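Local coordinates for P35 (Autographa californica nucleopolyhedrovirus, PDB 1P35), which inhibits host caspases to block the apoptosis that viral infection sets off in insect cells, and also suppresses the antiviral RNA interference response, at residues K176-F181 / N289-L294. Residues are numbered along the deposited sequence; the frame is centred on the assembly and turned at random.
Sequences KVIVPF and NKNVIL
F181 and V292 run alongside each other in the same direction, with methyl CG2 of V292 set against the edge of the phenyl ring, in its plane, 3.5 Å from CD2. CG of F181 stands anti to its own carbonyl carbon (chi1 -68°) and beside the backbone N, which starts the ring off on the side where V292 lies. V179 CG1 lies over the outer part of one ring face, 3.6 Å above the plane, so the two valines meet the same ring from different directions.

V179 and V292 are themselves a hydrogen-bonded pair of a short antiparallel ladder. V179 N gives a nearly straight bond (168°) to V292 O at 2.9 Å, while the return bond from V292 N to V179 O is longer, 3.3 Å. Two residues along the ladder, V177 and L294 exchange a second pair of bonds. Between the two hydrogen-bonded pairs, I178 and I293 form the non-hydrogen-bonded pair; on the other side of the ribbon from the valines, their side chains run alongside each other, CG1 to CG1 4.1 Å apart.

V179 O also accepts from F181 N across an inverse gamma turn centred on P180, which brings the ring back beside V292. N291 sits against this turn: its CB lies 3.4 Å from V179 O and 3.9 Å from I178 CG2, the two side chains crossing at a slant. Its OD1 is hydrogen-bonded to A182 N, just beyond the turn.

The side chains of V179 and F181 rest on strand 191-199, those of V292 and L294 on helix 206-215. With this apolar face buried, V179 O serves two donors, closing the turn and the ladder at once, which may explain why its bond from V292 N is the longest of the four.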
loop_
_atom_site.group_PDB
_atom_site.type_symbol
_atom_site.label_atom_id
_atom_site.label_comp_id
_atom_site.label_asym_id
_atom_site.label_seq_id
_atom_site.Cartn_x
_atom_site.Cartn_y
_atom_site.Cartn_z
ATOM N N LYS A 176 24.630 23.224 -0.952
ATOM C CA LYS A 176 23.640 23.434 0.080
ATOM C C LYS A 176 22.333 22.765 -0.377
ATOM O O LYS A 176 22.097 22.616 -1.599
ATOM C CB LYS A 176 23.388 24.919 0.243
ATOM C CG LYS A 176 24.559 25.691 0.753
ATOM C CD LYS A 176 24.736 25.472 2.244
ATOM C CE LYS A 176 25.829 26.364 2.790
ATOM N NZ LYS A 176 26.060 26.073 4.223
ATOM N N VAL A 177 21.529 22.364 0.611
ATOM C CA VAL A 177 20.194 21.799 0.449
ATOM C C VAL A 177 19.333 22.415 1.539
ATOM O O VAL A 177 19.730 22.507 2.682
ATOM C CB VAL A 177 20.082 20.317 0.752
ATOM C CG1 VAL A 177 18.744 19.794 0.205
ATOM C CG2 VAL A 177 21.247 19.600 0.248
ATOM N N ILE A 178 18.129 22.817 1.185
ATOM C CA ILE A 178 17.230 23.380 2.159
ATOM C C ILE A 178 16.027 22.415 2.298
ATOM O O ILE A 178 15.365 22.128 1.317
ATOM C CB ILE A 178 16.776 24.745 1.657
ATOM C CG1 ILE A 178 17.984 25.664 1.561
ATOM C CG2 ILE A 178 15.685 25.323 2.552
ATOM C CD1 ILE A 178 17.675 27.087 1.057
ATOM N N VAL A 179 15.765 21.881 3.490
ATOM C CA VAL A 179 14.617 21.002 3.677
ATOM C C VAL A 179 13.585 22.006 4.172
ATOM O O VAL A 179 13.716 22.581 5.232
ATOM C CB VAL A 179 14.864 19.947 4.707
ATOM C CG1 VAL A 179 13.768 18.930 4.612
ATOM C CG2 VAL A 179 16.270 19.277 4.483
ATOM N N PRO A 180 12.547 22.232 3.389
ATOM C CA PRO A 180 11.502 23.215 3.747
ATOM C C PRO A 180 10.522 22.895 4.857
ATOM O O PRO A 180 9.348 22.622 4.599
ATOM C CB PRO A 180 10.825 23.462 2.389
ATOM C CG PRO A 180 10.844 22.086 1.771
ATOM C CD PRO A 180 12.299 21.640 2.048
ATOM N N PHE A 181 10.989 22.941 6.103
ATOM C CA PHE A 181 10.098 22.677 7.229
ATOM C C PHE A 181 9.338 23.908 7.678
ATOM O O PHE A 181 8.270 23.780 8.281
ATOM C CB PHE A 181 10.880 22.123 8.441
ATOM C CG PHE A 181 11.442 20.758 8.227
ATOM C CD1 PHE A 181 10.651 19.737 7.739
ATOM C CD2 PHE A 181 12.768 20.477 8.565
ATOM C CE1 PHE A 181 11.154 18.445 7.593
ATOM C CE2 PHE A 181 13.286 19.183 8.417
ATOM C CZ PHE A 181 12.460 18.160 7.929
ATOM N N ASN A 289 10.353 28.103 14.100
ATOM C CA ASN A 289 9.671 27.946 12.816
ATOM C C ASN A 289 10.728 28.166 11.767
ATOM O O ASN A 289 10.897 29.280 11.282
ATOM C CB ASN A 289 8.583 29.007 12.631
ATOM C CG ASN A 289 7.938 28.904 11.263
ATOM O OD1 ASN A 289 7.709 27.804 10.768
ATOM N ND2 ASN A 289 7.628 30.032 10.661
ATOM N N LYS A 290 11.489 27.134 11.440
ATOM C CA LYS A 290 12.557 27.302 10.472
ATOM C C LYS A 290 12.876 26.094 9.546
ATOM O O LYS A 290 12.451 24.961 9.799
ATOM C CB LYS A 290 13.837 27.755 11.222
ATOM C CG LYS A 290 14.284 26.838 12.328
ATOM C CD LYS A 290 15.650 27.242 12.952
ATOM C CE LYS A 290 16.849 27.003 12.041
ATOM N NZ LYS A 290 18.145 27.326 12.724
ATOM N N ASN A 291 13.608 26.359 8.454
ATOM C CA ASN A 291 14.023 25.269 7.564
ATOM C C ASN A 291 15.319 24.656 8.145
ATOM O O ASN A 291 15.948 25.211 9.025
ATOM C CB ASN A 291 14.303 25.824 6.140
ATOM C CG ASN A 291 13.067 26.477 5.531
ATOM O OD1 ASN A 291 11.953 25.965 5.708
ATOM N ND2 ASN A 291 13.253 27.577 4.795
ATOM N N VAL A 292 15.697 23.498 7.645
ATOM C CA VAL A 292 16.934 22.855 8.060
ATOM C C VAL A 292 17.791 23.072 6.819
ATOM O O VAL A 292 17.335 22.818 5.708
ATOM C CB VAL A 292 16.706 21.357 8.338
ATOM C CG1 VAL A 292 18.007 20.608 8.292
ATOM C CG2 VAL A 292 16.030 21.195 9.693
ATOM N N ILE A 293 18.998 23.588 6.988
ATOM C CA ILE A 293 19.867 23.875 5.840
ATOM C C ILE A 293 21.156 23.088 6.039
ATOM O O ILE A 293 21.811 23.226 7.091
ATOM C CB ILE A 293 20.049 25.448 5.736
ATOM C CG1 ILE A 293 18.633 26.068 5.576
ATOM C CG2 ILE A 293 20.918 25.844 4.522
ATOM C CD1 ILE A 293 18.520 27.584 5.328
ATOM N N LEU A 294 21.487 22.210 5.080
ATOM C CA LEU A 294 22.708 21.373 5.195
ATOM C C LEU A 294 23.665 21.511 4.022
ATOM O O LEU A 294 23.317 22.088 2.991
ATOM C CB LEU A 294 22.308 19.888 5.305
ATOM C CG LEU A 294 21.379 19.685 6.505
ATOM C CD1 LEU A 294 20.584 18.433 6.332
ATOM C CD2 LEU A 294 22.194 19.754 7.839
#